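Local coordinates for putative membrane protein mmpL11 (Mycobacterium tuberculosis, PDB 4Y0L), which probably exports lipids across the mycobacterial inner membrane as an RND-family MmpL transporter, the present fragment being its periplasmic D2 domain, at residues Q20-I25 with P41-D46; P33-V38 with T70-Q75. All blocks are in the same frame, centred on the assembly; numbering follows the deposited sequence.

Interaction 1: residues Q20-I25 with P41-D46; sequences QTIAAI and PRFADD
I22 meets P41 and F43 with the two branches of one side chain, reaching from helix 19-29 to the end of strand 37-43. Its CB is directed from the helix toward the strand, and there the chain divides, each arm finding a different partner. The short arm, CG2, runs into the proline ring, 3.7 Å from P41 CB and 3.7 Å from P41 CG, so the methyl sits against the CB-CG bond of the proline, about equally far from both atoms. The long arm starts at CG1, anti to the carbonyl carbon (chi1 -67°), and continues extended to CD1 (chi2 171°). That straight run brings the terminal methyl to the phenyl ring of F43, with I22 CD1 3.7 Å from F43 CE1 and 4.0 Å from F43 CZ. The methyl arrives at the ring edge, near its plane, so it abuts the rim and does not lie over a face.

The domain is a small ferredoxin-like alpha/beta sandwich: an antiparallel sheet, ordered 37-43, 49-55, 2-7, 84-87, with two helices packed on it. Helix 19-29 follows the first strand and helix 66-80 the third, the double beta-alpha-beta order of the RND periplasmic subdomains. Within it, I22 joins the first helix to an outermost strand of the sheet.

F43 comes to meet I22 from the opposite direction. Its CB leaves the backbone across the line to the helix, and the ring then extends until CE1 and CZ reach the isoleucine; A13 and S14 in the loop ahead of the helix also touch it. P41 rests in addition on L52 of the adjacent strand, while F8 packs against I22.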
loop_
_atom_site.group_PDB
_atom_site.type_symbol
_atom_site.label_atom_id
_atom_site.label_comp_id
_atom_site.label_asym_id
_atom_site.label_seq_id
_atom_site.Cartn_x
_atom_site.Cartn_y
_atom_site.Cartn_z
ATOM N N GLN A 20 -0.202 -11.305 1.891
ATOM C CA GLN A 20 -0.570 -11.398 0.483
ATOM C C GLN A 20 -1.334 -10.154 0.047
ATOM O O GLN A 20 -1.224 -9.715 -1.098
ATOM C CB GLN A 20 -1.401 -12.657 0.224
ATOM C CG GLN A 20 -1.919 -12.783 -1.203
ATOM C CD GLN A 20 -0.807 -12.763 -2.233
ATOM O OE1 GLN A 20 0.311 -13.199 -1.963
ATOM N NE2 GLN A 20 -1.110 -12.250 -3.423
ATOM N N THR A 21 -2.111 -9.587 0.963
ATOM C CA THR A 21 -2.828 -8.352 0.687
ATOM C C THR A 21 -1.841 -7.207 0.513
ATOM O O THR A 21 -2.003 -6.367 -0.367
ATOM C CB THR A 21 -3.817 -8.012 1.811
ATOM O OG1 THR A 21 -4.732 -9.102 1.984
ATOM C CG2 THR A 21 -4.597 -6.740 1.479
ATOM N N ILE A 22 -0.823 -7.177 1.363
ATOM C CA ILE A 22 0.225 -6.176 1.253
ATOM C C ILE A 22 1.026 -6.407 -0.024
ATOM O O ILE A 22 1.428 -5.454 -0.697
ATOM C CB ILE A 22 1.164 -6.204 2.478
ATOM C CG1 ILE A 22 0.400 -5.762 3.727
ATOM C CG2 ILE A 22 2.363 -5.293 2.258
ATOM C CD1 ILE A 22 1.166 -5.945 5.026
ATOM N N ALA A 23 1.259 -7.674 -0.353
ATOM C CA ALA A 23 2.012 -8.027 -1.554
ATOM C C ALA A 23 1.237 -7.656 -2.816
ATOM O O ALA A 23 1.823 -7.231 -3.811
ATOM C CB ALA A 23 2.343 -9.509 -1.551
ATOM N N ALA A 24 -0.081 -7.815 -2.766
ATOM C CA ALA A 24 -0.937 -7.487 -3.905
ATOM C C ALA A 24 -0.982 -5.980 -4.129
ATOM O O ALA A 24 -0.905 -5.511 -5.261
ATOM C CB ALA A 24 -2.343 -8.032 -3.692
ATOM N N ILE A 25 -1.113 -5.226 -3.042
ATOM C CA ILE A 25 -1.127 -3.769 -3.116
ATOM C C ILE A 25 0.212 -3.259 -3.636
ATOM O O ILE A 25 0.262 -2.366 -4.479
ATOM C CB ILE A 25 -1.427 -3.140 -1.736
ATOM C CG1 ILE A 25 -2.858 -3.471 -1.315
ATOM C CG2 ILE A 25 -1.249 -1.624 -1.772
ATOM C CD1 ILE A 25 -3.121 -3.290 0.160
ATOM N N PRO A 41 7.123 -3.329 2.689
ATOM C CA PRO A 41 6.264 -2.680 3.683
ATOM C C PRO A 41 7.016 -2.305 4.951
ATOM O O PRO A 41 7.789 -3.104 5.477
ATOM C CB PRO A 41 5.196 -3.741 3.970
ATOM C CG PRO A 41 5.844 -5.035 3.618
ATOM C CD PRO A 41 6.736 -4.728 2.454
ATOM N N ARG A 42 6.793 -1.082 5.416
ATOM C CA ARG A 42 7.330 -0.627 6.690
ATOM C C ARG A 42 6.234 -0.674 7.739
ATOM O O ARG A 42 5.201 -0.022 7.598
ATOM C CB ARG A 42 7.890 0.788 6.572
ATOM C CG ARG A 42 9.380 0.871 6.813
ATOM C CD ARG A 42 9.902 2.270 6.544
ATOM N NE ARG A 42 9.850 2.601 5.121
ATOM C CZ ARG A 42 10.758 2.215 4.228
ATOM N NH1 ARG A 42 11.798 1.477 4.601
ATOM N NH2 ARG A 42 10.625 2.566 2.957
ATOM N N PHE A 43 6.464 -1.456 8.787
ATOM C CA PHE A 43 5.466 -1.654 9.825
ATOM C C PHE A 43 5.646 -0.690 10.986
ATOM O O PHE A 43 6.732 -0.575 11.555
ATOM C CB PHE A 43 5.519 -3.092 10.332
ATOM C CG PHE A 43 5.117 -4.102 9.301
ATOM C CD1 PHE A 43 3.823 -4.123 8.808
ATOM C CD2 PHE A 43 6.026 -5.028 8.820
ATOM C CE1 PHE A 43 3.444 -5.047 7.859
ATOM C CE2 PHE A 43 5.649 -5.958 7.871
ATOM C CZ PHE A 43 4.357 -5.964 7.389
ATOM N N ALA A 44 4.569 0.009 11.324
ATOM C CA ALA A 44 4.544 0.851 12.510
ATOM C C ALA A 44 4.823 -0.006 13.737
ATOM O O ALA A 44 4.448 -1.178 13.782
ATOM C CB ALA A 44 3.203 1.555 12.635
ATOM N N ASP A 45 5.486 0.579 14.730
ATOM C CA ASP A 45 5.828 -0.145 15.952
ATOM C C ASP A 45 4.561 -0.621 16.659
ATOM O O ASP A 45 4.600 -1.535 17.481
ATOM C CB ASP A 45 6.659 0.740 16.883
ATOM C CG ASP A 45 7.756 1.490 16.150
ATOM O OD1 ASP A 45 8.800 0.876 15.844
ATOM O OD2 ASP A 45 7.572 2.697 15.881
ATOM N N ASP A 46 3.442 0.016 16.325
ATOM C CA ASP A 46 2.131 -0.379 16.823
ATOM C C ASP A 46 1.610 -1.604 16.071
ATOM O O ASP A 46 0.749 -2.334 16.565
ATOM C CB ASP A 46 1.150 0.787 16.681
ATOM C CG ASP A 46 -0.174 0.531 17.372
ATOM O OD1 ASP A 46 -0.207 -0.273 18.328
ATOM O OD2 ASP A 46 -1.183 1.142 16.961
#

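Interaction 2: residues P33-V38 with T70-Q75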
loop_
_atom_site.group_PDB
_atom_site.type_symbol
_atom_site.label_atom_id
_atom_site.label_comp_id
_atom_site.label_asym_id
_atom_site.label_seq_id
_atom_site.Cartn_x
_atom_site.Cartn_y
_atom_site.Cartn_z
ATOM N N PRO A 33 1.745 4.656 -13.135
ATOM C CA PRO A 33 2.548 5.465 -14.059
ATOM C C PRO A 33 3.764 6.100 -13.392
ATOM O O PRO A 33 3.680 6.545 -12.250
ATOM C CB PRO A 33 1.565 6.544 -14.534
ATOM C CG PRO A 33 0.465 6.550 -13.525
ATOM C CD PRO A 33 0.358 5.143 -13.045
ATOM N N ASN A 34 4.891 6.111 -14.097
ATOM C CA ASN A 34 6.104 6.776 -13.629
ATOM C C ASN A 34 6.679 6.203 -12.325
ATOM O O ASN A 34 7.654 6.732 -11.793
ATOM C CB ASN A 34 5.837 8.276 -13.456
ATOM C CG ASN A 34 5.260 8.914 -14.709
ATOM O OD1 ASN A 34 5.532 8.470 -15.824
ATOM N ND2 ASN A 34 4.462 9.962 -14.531
ATOM N N VAL A 35 6.080 5.130 -11.813
ATOM C CA VAL A 35 6.620 4.421 -10.653
ATOM C C VAL A 35 7.710 3.467 -11.126
ATOM O O VAL A 35 7.551 2.805 -12.151
ATOM C CB VAL A 35 5.511 3.646 -9.893
ATOM C CG1 VAL A 35 6.089 2.531 -9.024
ATOM C CG2 VAL A 35 4.704 4.599 -9.034
ATOM N N VAL A 36 8.816 3.404 -10.390
ATOM C CA VAL A 36 9.936 2.556 -10.785
ATOM C C VAL A 36 10.421 1.668 -9.635
ATOM O O VAL A 36 10.874 0.544 -9.864
ATOM C CB VAL A 36 11.101 3.418 -11.331
ATOM C CG1 VAL A 36 11.560 4.449 -10.312
ATOM C CG2 VAL A 36 12.262 2.549 -11.774
ATOM N N SER A 37 10.306 2.163 -8.407
ATOM C CA SER A 37 10.671 1.388 -7.229
ATOM C C SER A 37 9.577 1.451 -6.176
ATOM O O SER A 37 9.032 2.519 -5.894
ATOM C CB SER A 37 11.987 1.897 -6.641
ATOM O OG SER A 37 11.997 3.311 -6.605
ATOM N N VAL A 38 9.252 0.291 -5.615
ATOM C CA VAL A 38 8.357 0.207 -4.470
ATOM C C VAL A 38 9.092 -0.444 -3.307
ATOM O O VAL A 38 9.586 -1.564 -3.424
ATOM C CB VAL A 38 7.093 -0.605 -4.775
ATOM C CG1 VAL A 38 6.092 -0.445 -3.646
ATOM C CG2 VAL A 38 6.470 -0.168 -6.089
ATOM N N THR A 70 -3.929 9.992 -8.092
ATOM C CA THR A 70 -5.308 9.786 -8.526
ATOM C C THR A 70 -5.481 8.379 -9.096
ATOM O O THR A 70 -6.529 7.755 -8.927
ATOM C CB THR A 70 -5.741 10.831 -9.582
ATOM O OG1 THR A 70 -7.111 10.614 -9.941
ATOM C CG2 THR A 70 -4.874 10.748 -10.833
ATOM N N TRP A 71 -4.444 7.886 -9.764
ATOM C CA TRP A 71 -4.455 6.537 -10.316
ATOM C C TRP A 71 -4.527 5.503 -9.194
ATOM O O TRP A 71 -5.318 4.564 -9.253
ATOM C CB TRP A 71 -3.209 6.305 -11.175
ATOM C CG TRP A 71 -3.172 4.969 -11.850
ATOM C CD1 TRP A 71 -3.535 4.692 -13.134
ATOM C CD2 TRP A 71 -2.739 3.727 -11.278
ATOM N NE1 TRP A 71 -3.358 3.356 -13.399
ATOM C CE2 TRP A 71 -2.871 2.741 -12.277
ATOM C CE3 TRP A 71 -2.255 3.353 -10.020
ATOM C CZ2 TRP A 71 -2.538 1.407 -12.057
ATOM C CZ3 TRP A 71 -1.925 2.025 -9.804
ATOM C CH2 TRP A 71 -2.068 1.069 -10.818
ATOM N N MET A 72 -3.701 5.690 -8.170
ATOM C CA MET A 72 -3.656 4.770 -7.040
ATOM C C MET A 72 -4.963 4.776 -6.251
ATOM O O MET A 72 -5.476 3.721 -5.877
ATOM C CB MET A 72 -2.492 5.126 -6.115
ATOM C CG MET A 72 -1.126 4.821 -6.700
ATOM S SD MET A 72 0.213 5.185 -5.553
ATOM C CE MET A 72 1.630 5.020 -6.634
ATOM N N ARG A 73 -5.500 5.966 -6.004
ATOM C CA ARG A 73 -6.745 6.104 -5.255
ATOM C C ARG A 73 -7.925 5.464 -5.983
ATOM O O ARG A 73 -8.972 5.216 -5.386
ATOM C CB ARG A 73 -7.037 7.581 -4.985
ATOM C CG ARG A 73 -6.159 8.184 -3.904
ATOM C CD ARG A 73 -6.322 9.691 -3.821
ATOM N NE ARG A 73 -5.577 10.245 -2.694
ATOM C CZ ARG A 73 -5.285 11.534 -2.542
ATOM N NH1 ARG A 73 -5.667 12.422 -3.451
ATOM N NH2 ARG A 73 -4.603 11.933 -1.479
ATOM N N THR A 74 -7.743 5.197 -7.273
ATOM C CA THR A 74 -8.780 4.590 -8.096
ATOM C C THR A 74 -8.608 3.076 -8.197
ATOM O O THR A 74 -9.590 2.338 -8.276
ATOM C CB THR A 74 -8.775 5.190 -9.521
ATOM O OG1 THR A 74 -8.964 6.609 -9.449
ATOM C CG2 THR A 74 -9.876 4.579 -10.381
ATOM N N GLN A 75 -7.358 2.622 -8.181
ATOM C CA GLN A 75 -7.037 1.236 -8.515
ATOM C C GLN A 75 -6.739 0.354 -7.304
ATOM O O GLN A 75 -7.038 -0.838 -7.314
ATOM C CB GLN A 75 -5.837 1.205 -9.466
ATOM C CG GLN A 75 -6.095 1.882 -10.799
ATOM C CD GLN A 75 -7.176 1.192 -11.604
ATOM O OE1 GLN A 75 -7.273 -0.035 -11.609
ATOM N NE2 GLN A 75 -8.000 1.981 -12.284
#
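The backbones stay well apart here, the closest approach being P33 CA to W71 CA at 8.0 Å, so a loop leading into strand 37-43 reaches helix 66-80 through side chains alone. P33 lays its ring CD over one face of the W71 indole in a CH-pi contact, 3.8 Å from the centroid of the five-membered ring and only 11° off its normal. The nearest indole atom to P33 CD is W71 CG, at 3.7 Å. W71 CB points toward the loop, and chi1 (-177°) with chi2 (98°) turns an indole face to P33 CD. On the opposite face lies Q75 CG, one helical turn on, so the ring is sandwiched between aliphatic groups. M72 CG fills a place in plane at its edge. Beyond CG the M72 chain is extended and brings CE to V35 CG2, 3.9 Å away; I29 of helix 19-29 and V2 and V4 of the sheet also touch the same methionine. Just past V35, V36 and S37 both face V55 in a classic beta bulge. No hydrogen bond crosses between the segments; the geometry is consistent with weak attraction between the electron-rich indole and the C-H groups beside the proline nitrogen, dispersion probably adding the rest.

How the interactions relate
Both interactions involve strand 37-43, approached from its two ends: 41-46 covers the far end and 33-38 the entry, with centres about 17 Å apart on opposite sides of the chain's centre. Interaction 1 sets the end of this edge strand against helix 19-29, interaction 2 the loop leading into it against helix 66-80. Neither is fully core. Each combines one buried residue, I22 or M72, with partly exposed neighbours, and interaction 1 lies nearer the middle of the chain. Both are apolar, but a branched aliphatic meets a phenyl edge in interaction 1, whereas in interaction 2 a proline CD rests over an indole face. The segments alternate along the sequence: 33-38 lies between 20-25 and 41-46, 70-75 beyond.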